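Local coordinates for protein insulinase family protease (Yersinia pestis, PDB 3GO9) that probably acts as a zinc-binding peptidase of the insulinase (M16) family that cleaves peptide substrates, at residues P106-S110 and Y111-L115; T162-Q165 and N166-E169; A353-A357 and N358-Q362. All blocks are in the same frame, centred on the assembly; numbering follows the deposited sequence.

Contact 1 (P106-S110 and Y111-L115)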
loop_
_atom_site.group_PDB
_atom_site.type_symbol
_atom_site.label_atom_id
_atom_site.label_comp_id
_atom_site.label_asym_id
_atom_site.label_seq_id
_atom_site.Cartn_x
_atom_site.Cartn_y
_atom_site.Cartn_z
ATOM N N PRO A 106 1.863 -10.961 -12.685
ATOM C CA PRO A 106 3.248 -10.722 -13.124
ATOM C C PRO A 106 3.668 -9.279 -13.087
ATOM O O PRO A 106 4.819 -8.959 -12.798
ATOM C CB PRO A 106 3.273 -11.270 -14.549
ATOM C CG PRO A 106 2.218 -12.266 -14.579
ATOM C CD PRO A 106 1.112 -11.712 -13.700
ATOM N N ALA A 107 2.738 -8.404 -13.388
ATOM C CA ALA A 107 2.987 -6.975 -13.233
ATOM C C ALA A 107 1.719 -6.247 -12.864
ATOM O O ALA A 107 0.610 -6.679 -13.175
ATOM C CB ALA A 107 3.548 -6.373 -14.504
ATOM N N ILE A 108 1.933 -5.167 -12.139
ATOM C CA ILE A 108 0.926 -4.225 -11.728
ATOM C C ILE A 108 1.382 -2.883 -12.191
ATOM O O ILE A 108 2.536 -2.489 -11.911
ATOM C CB ILE A 108 0.805 -4.181 -10.162
ATOM C CG1 ILE A 108 0.340 -5.526 -9.623
ATOM C CG2 ILE A 108 -0.118 -3.005 -9.709
ATOM C CD1 ILE A 108 0.530 -5.682 -8.131
ATOM N N THR A 109 0.542 -2.158 -12.920
ATOM C CA THR A 109 0.917 -0.809 -13.320
ATOM C C THR A 109 -0.003 0.234 -12.715
ATOM O O THR A 109 -1.162 -0.048 -12.389
ATOM C CB THR A 109 0.954 -0.637 -14.833
ATOM O OG1 THR A 109 -0.344 -0.554 -15.363
ATOM C CG2 THR A 109 1.727 -1.789 -15.504
ATOM N N SER A 110 0.510 1.433 -12.521
ATOM C CA SER A 110 -0.233 2.424 -11.793
ATOM C C SER A 110 0.101 3.801 -12.363
ATOM O O SER A 110 0.589 3.910 -13.493
ATOM C CB SER A 110 0.094 2.257 -10.285
ATOM O OG SER A 110 -0.692 3.105 -9.462
ATOM N N TYR A 111 -0.227 4.850 -11.621
ATOM C CA TYR A 111 0.006 6.205 -12.058
ATOM C C TYR A 111 1.473 6.547 -12.131
ATOM O O TYR A 111 1.913 7.216 -13.019
ATOM C CB TYR A 111 -0.733 7.133 -11.051
ATOM C CG TYR A 111 -2.194 6.978 -11.102
ATOM C CD1 TYR A 111 -2.945 7.592 -12.126
ATOM C CD2 TYR A 111 -2.891 6.169 -10.203
ATOM C CE1 TYR A 111 -4.337 7.381 -12.201
ATOM C CE2 TYR A 111 -4.255 5.998 -10.277
ATOM C CZ TYR A 111 -4.982 6.616 -11.273
ATOM O OH TYR A 111 -6.362 6.418 -11.354
ATOM N N ASP A 112 2.247 6.099 -11.126
ATOM C CA ASP A 112 3.642 6.491 -10.998
ATOM C C ASP A 112 4.625 5.361 -10.836
ATOM O O ASP A 112 5.803 5.615 -10.624
ATOM C CB ASP A 112 3.861 7.556 -9.898
ATOM C CG ASP A 112 3.595 7.090 -8.514
ATOM O OD1 ASP A 112 3.279 5.905 -8.331
ATOM O OD2 ASP A 112 3.663 7.970 -7.597
ATOM N N PHE A 113 4.157 4.139 -11.038
ATOM C CA PHE A 113 5.025 2.983 -11.008
ATOM C C PHE A 113 4.485 1.822 -11.808
ATOM O O PHE A 113 3.290 1.716 -12.087
ATOM C CB PHE A 113 5.347 2.518 -9.557
ATOM C CG PHE A 113 4.217 1.858 -8.866
ATOM C CD1 PHE A 113 4.026 0.468 -8.944
ATOM C CD2 PHE A 113 3.302 2.617 -8.105
ATOM C CE1 PHE A 113 2.978 -0.141 -8.278
ATOM C CE2 PHE A 113 2.203 1.992 -7.485
ATOM C CZ PHE A 113 2.069 0.650 -7.529
ATOM N N THR A 114 5.414 0.931 -12.150
ATOM C CA THR A 114 5.129 -0.448 -12.587
ATOM C C THR A 114 5.886 -1.397 -11.671
ATOM O O THR A 114 7.086 -1.208 -11.413
ATOM C CB THR A 114 5.639 -0.615 -14.009
ATOM O OG1 THR A 114 4.897 0.287 -14.840
ATOM C CG2 THR A 114 5.422 -2.013 -14.586
ATOM N N LEU A 115 5.241 -2.468 -11.243
ATOM C CA LEU A 115 5.827 -3.419 -10.303
ATOM C C LEU A 115 5.774 -4.791 -10.945
ATOM O O LEU A 115 4.653 -5.307 -11.212
ATOM C CB LEU A 115 5.017 -3.443 -9.002
ATOM C CG LEU A 115 5.383 -4.545 -7.985
ATOM C CD1 LEU A 115 6.758 -4.258 -7.459
ATOM C CD2 LEU A 115 4.391 -4.620 -6.814
HETATM O O HOH W 1 0.721 5.327 -8.405
#
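I108 and L115 form an antiparallel hydrogen-bonded pair, followed by the non-hydrogen-bonded pair of T109 and T114, so that 106-110 and 111-115 run 158° apart as the two arms of a beta hairpin. I108 N donates to L115 O at 2.9 Å, and L115 N returns the bond to I108 O at 2.8 Å. Where the arms close, S110 N reaches F113 O over 2.8 Å; the carbonyl points almost straight at the nitrogen, but the N-H is bent to 134°.

The side chain of F113 folds back over this turn. Its CG stands between the backbone N and the carbonyl carbon (chi1 73°), which swings the ring across to S110, whose CB lies over one face in a CH-pi contact, 3.8 Å from the ring centroid. D112 OD1 lies in the plane of the ring, beside its rim. A water donates to both S110 OG (2.8 Å) and D112 OD1 (2.6 Å), bridging the turn, while S110 OG also bonds to F163 O and D112 OD2 is held by A247 N. Further along, I108 CD1 meets L115 CD2 at 4.2 Å. On the other face of the sheet T109 and T114 stand side by side and touch through their methyl groups, and T109 OG1 is hydrogen-bonded to ND1 of the zinc ligand H72, which makes T109 a second-shell residue of that site.

The hairpin belongs to a seven-stranded mixed sheet. Strand 107-109 is flanked by 114-120 and by the parallel strand 160-162, with A107 and T109 bonding to A161; F113 and L115 pack on I55 of strand 50-56, and P75 of helix 70-80 covers A107 and T109.

Contact 2 (T162-Q165 and N166-E169)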
loop_
_atom_site.group_PDB
_atom_site.type_symbol
_atom_site.label_atom_id
_atom_site.label_comp_id
_atom_site.label_asym_id
_atom_site.label_seq_id
_atom_site.Cartn_x
_atom_site.Cartn_y
_atom_site.Cartn_z
ATOM N N THR A 162 -3.823 -3.367 -12.210
ATOM C CA THR A 162 -3.575 -1.976 -11.881
ATOM C C THR A 162 -3.502 -1.754 -10.374
ATOM O O THR A 162 -3.919 -2.594 -9.587
ATOM C CB THR A 162 -4.715 -1.080 -12.430
ATOM O OG1 THR A 162 -5.982 -1.519 -11.917
ATOM C CG2 THR A 162 -4.779 -1.139 -13.961
ATOM N N PHE A 163 -2.918 -0.641 -9.970
ATOM C CA PHE A 163 -3.097 -0.131 -8.606
ATOM C C PHE A 163 -3.647 1.290 -8.681
ATOM O O PHE A 163 -3.050 2.126 -9.366
ATOM C CB PHE A 163 -1.817 -0.099 -7.817
ATOM C CG PHE A 163 -2.031 0.445 -6.445
ATOM C CD1 PHE A 163 -2.656 -0.358 -5.486
ATOM C CD2 PHE A 163 -1.777 1.785 -6.158
ATOM C CE1 PHE A 163 -2.942 0.160 -4.237
ATOM C CE2 PHE A 163 -2.064 2.316 -4.897
ATOM C CZ PHE A 163 -2.649 1.480 -3.938
ATOM N N PRO A 164 -4.765 1.591 -7.977
ATOM C CA PRO A 164 -5.660 0.680 -7.284
ATOM C C PRO A 164 -6.149 -0.438 -8.201
ATOM O O PRO A 164 -6.168 -0.342 -9.451
ATOM C CB PRO A 164 -6.825 1.605 -6.821
ATOM C CG PRO A 164 -6.158 2.919 -6.628
ATOM C CD PRO A 164 -5.211 2.978 -7.823
ATOM N N GLN A 165 -6.570 -1.532 -7.577
ATOM C CA GLN A 165 -6.939 -2.696 -8.295
ATOM C C GLN A 165 -8.150 -2.504 -9.221
ATOM O O GLN A 165 -8.222 -3.086 -10.309
ATOM C CB GLN A 165 -7.163 -3.848 -7.297
ATOM C CG GLN A 165 -7.753 -5.035 -7.891
ATOM C CD GLN A 165 -7.645 -6.241 -6.953
ATOM O OE1 GLN A 165 -7.537 -7.376 -7.401
ATOM N NE2 GLN A 165 -7.656 -5.977 -5.639
ATOM N N ASN A 166 -9.079 -1.622 -8.807
ATOM C CA ASN A 166 -10.230 -1.338 -9.612
ATOM C C ASN A 166 -10.360 0.176 -9.796
ATOM O O ASN A 166 -10.833 0.892 -8.907
ATOM C CB ASN A 166 -11.523 -1.900 -8.973
ATOM C CG ASN A 166 -12.747 -1.577 -9.795
ATOM O OD1 ASN A 166 -12.664 -1.090 -10.944
ATOM N ND2 ASN A 166 -13.930 -1.888 -9.229
ATOM N N ILE A 167 -9.866 0.637 -10.933
ATOM C CA ILE A 167 -9.833 2.103 -11.223
ATOM C C ILE A 167 -11.226 2.609 -11.452
ATOM O O ILE A 167 -11.487 3.799 -11.320
ATOM C CB ILE A 167 -8.956 2.323 -12.467
ATOM C CG1 ILE A 167 -7.503 1.861 -12.195
ATOM C CG2 ILE A 167 -8.962 3.739 -12.909
ATOM C CD1 ILE A 167 -6.708 2.581 -11.121
ATOM N N GLN A 168 -12.125 1.687 -11.819
ATOM C CA GLN A 168 -13.508 2.005 -12.196
ATOM C C GLN A 168 -14.495 2.160 -11.007
ATOM O O GLN A 168 -15.646 2.497 -11.194
ATOM C CB GLN A 168 -14.040 0.926 -13.179
ATOM C CG GLN A 168 -13.030 0.371 -14.213
ATOM C CD GLN A 168 -12.466 1.447 -15.091
ATOM O OE1 GLN A 168 -13.120 2.448 -15.315
ATOM N NE2 GLN A 168 -11.228 1.255 -15.578
ATOM N N GLU A 169 -14.058 1.840 -9.813
ATOM C CA GLU A 169 -14.865 2.009 -8.594
ATOM C C GLU A 169 -15.439 3.432 -8.548
ATOM O O GLU A 169 -14.673 4.367 -8.625
ATOM C CB GLU A 169 -13.953 1.872 -7.383
ATOM C CG GLU A 169 -14.099 0.670 -6.543
ATOM C CD GLU A 169 -13.889 1.039 -5.096
ATOM O OE1 GLU A 169 -12.747 1.413 -4.736
ATOM O OE2 GLU A 169 -14.883 0.997 -4.335
HETATM O O HOH W 2 -8.479 -1.386 -12.622
#
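A chi1 of 57° tucks OG1 over the T162 backbone, while I167 sets CG1 beside its own backbone N (chi1 -62°) and then bends CD1 round (chi2 -63°), so that the ethyl arm of the isoleucine reaches back to T162 and P164. I167 CG1 passes 3.7 Å from T162 OG1. Beyond it, CD1 rests 3.6 Å from P164 CD, the two side chains crossing at about a right angle, and also lies 3.4 Å from P164 O. The peptide bond before P164 is cis, and P164 CD sits over one face of the F163 ring, near its rim.

Polar contacts link the same residues. T162 OG1 donates to P164 O at 2.7 Å and accepts from a water 2.6 Å away, which in turn takes the N-H of I167 at 3.0 Å. Farther on, N166 OD1 accepts from Q168 N in an Asx turn, with the donor well above the carbonyl plane. This is nested in a type I beta turn from N166 to E169, in which the bond from E169 N to N166 O is weak; E169 is the N-cap of helix 170-175, whose W172 and R173 pack on I167.

One donated and one accepted bond fix the rotation of the T162 hydroxyl, and the link between the halves depends on the shared water and on the fit of the I167 ethyl arm.

Contact 3 (A353-A357 and N358-Q362)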
loop_
_atom_site.group_PDB
_atom_site.type_symbol
_atom_site.label_atom_id
_atom_site.label_comp_id
_atom_site.label_asym_id
_atom_site.label_seq_id
_atom_site.Cartn_x
_atom_site.Cartn_y
_atom_site.Cartn_z
ATOM N N ALA A 353 -19.559 10.381 20.007
ATOM C CA ALA A 353 -19.867 11.523 20.849
ATOM C C ALA A 353 -19.397 11.262 22.282
ATOM O O ALA A 353 -18.828 12.151 22.920
ATOM C CB ALA A 353 -21.301 11.818 20.824
ATOM N N ALA A 354 -19.671 10.067 22.774
ATOM C CA ALA A 354 -19.255 9.701 24.142
ATOM C C ALA A 354 -17.743 9.616 24.258
ATOM O O ALA A 354 -17.143 10.118 25.228
ATOM C CB ALA A 354 -19.932 8.352 24.576
ATOM N N LEU A 355 -17.089 9.018 23.270
ATOM C CA LEU A 355 -15.636 8.905 23.300
ATOM C C LEU A 355 -14.935 10.262 23.167
ATOM O O LEU A 355 -13.913 10.508 23.827
ATOM C CB LEU A 355 -15.125 7.942 22.225
ATOM C CG LEU A 355 -15.430 6.440 22.478
ATOM C CD1 LEU A 355 -15.315 5.636 21.144
ATOM C CD2 LEU A 355 -14.571 5.829 23.600
ATOM N N ARG A 356 -15.490 11.115 22.332
ATOM C CA ARG A 356 -15.006 12.506 22.219
ATOM C C ARG A 356 -15.056 13.220 23.567
ATOM O O ARG A 356 -14.122 13.953 23.935
ATOM C CB ARG A 356 -15.827 13.286 21.204
ATOM C CG ARG A 356 -15.204 14.605 20.840
ATOM C CD ARG A 356 -16.104 15.370 19.881
ATOM N NE ARG A 356 -17.427 15.597 20.463
ATOM C CZ ARG A 356 -18.466 16.102 19.802
ATOM N NH1 ARG A 356 -18.342 16.503 18.546
ATOM N NH2 ARG A 356 -19.633 16.251 20.428
ATOM N N ALA A 357 -16.163 13.080 24.272
ATOM C CA ALA A 357 -16.383 13.835 25.496
ATOM C C ALA A 357 -15.605 13.264 26.666
ATOM O O ALA A 357 -14.954 14.030 27.410
ATOM C CB ALA A 357 -17.871 13.883 25.828
ATOM N N ASN A 358 -15.607 11.938 26.784
ATOM C CA ASN A 358 -15.142 11.261 27.984
ATOM C C ASN A 358 -14.060 10.215 27.817
ATOM O O ASN A 358 -13.410 9.826 28.809
ATOM C CB ASN A 358 -16.358 10.635 28.657
ATOM C CG ASN A 358 -17.367 11.693 29.097
ATOM O OD1 ASN A 358 -18.579 11.563 28.880
ATOM N ND2 ASN A 358 -16.855 12.754 29.711
ATOM N N GLY A 359 -13.851 9.740 26.599
ATOM C CA GLY A 359 -12.841 8.769 26.329
ATOM C C GLY A 359 -13.075 7.422 26.942
ATOM O O GLY A 359 -14.219 7.045 27.281
ATOM N N LEU A 360 -11.982 6.717 27.092
ATOM C CA LEU A 360 -11.951 5.402 27.686
ATOM C C LEU A 360 -12.031 5.552 29.197
ATOM O O LEU A 360 -11.578 6.543 29.768
ATOM C CB LEU A 360 -10.659 4.703 27.303
ATOM C CG LEU A 360 -10.434 4.318 25.852
ATOM C CD1 LEU A 360 -9.275 3.323 25.805
ATOM C CD2 LEU A 360 -11.695 3.719 25.239
ATOM N N SER A 361 -12.590 4.537 29.838
ATOM C CA SER A 361 -12.437 4.384 31.287
ATOM C C SER A 361 -11.036 3.888 31.626
ATOM O O SER A 361 -10.315 3.355 30.775
ATOM C CB SER A 361 -13.450 3.370 31.838
ATOM O OG SER A 361 -13.135 2.087 31.396
ATOM N N GLN A 362 -10.659 4.007 32.887
ATOM C CA GLN A 362 -9.366 3.508 33.299
ATOM C C GLN A 362 -9.284 2.021 33.086
ATOM O O GLN A 362 -8.250 1.499 32.707
ATOM C CB GLN A 362 -9.120 3.819 34.782
ATOM C CG GLN A 362 -7.717 3.402 35.268
ATOM C CD GLN A 362 -6.634 4.275 34.691
ATOM O OE1 GLN A 362 -6.661 5.505 34.841
ATOM N NE2 GLN A 362 -5.676 3.649 34.005
#
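A354 O and L355 O receive the last backbone bonds of helix 341-358, from N358 N and G359 N respectively, and the chain leaves through a helix C-cap in which G359 is the first residue to depart from helical geometry, with positive phi (67°). The first of these bonds, N358 N to A354 O at 2.8 Å, runs with the carbonyl aimed nearly at the donor. The second, G359 N to L355 O, is 2.9 Å long but poorer in direction: its N-H is bent to 130°, and the nitrogen lies above the carbonyl plane, as the helix unwinds.

N358 holds CG beside its backbone N (chi1 -63°), and its CB lies 3.6 Å from A354 O. K432 of helix 424-435 bonds through NZ to both R356 O and A357 O, where its positive charge would probably interact favourably with the negative, C-terminal end of the helix dipole. In the short link to helix 362-377, L360 N is taken by N428 OD1, while S361 is the N-cap of that helix: its side chain caps a backbone N in the first turn and its own N bonds to E364 OE1, consistent with a capping box.

L355 of the helix and L360 of the link both face helix 424-435, touching L435 and L431. Their side chains cross at a slant and meet at L355 CD2 and L360 CD2, 3.9 Å apart.

How the contacts relate
From the N terminus, contact 1 closes first, as the turn between strands 107-109 and 114-120. Contact 2 follows as the loop from strand 160-162 into helix 170-175, and contact 3 comes last, joining helix 341-358 to helix 362-377. The three lie in series, with none nested or crossing. Contacts 1 and 2 touch within the insulinase-family region: T109 O and F163 N lie 3.0 Å apart, probably hydrogen-bonded, and I108 CG2 packs on T162, so the hairpin and the edge strand's exit are tied together. Contact 3 belongs to the M16 inactive-domain region, its centre about 43 Å from that of contact 1 and about 38 Å from that of contact 2.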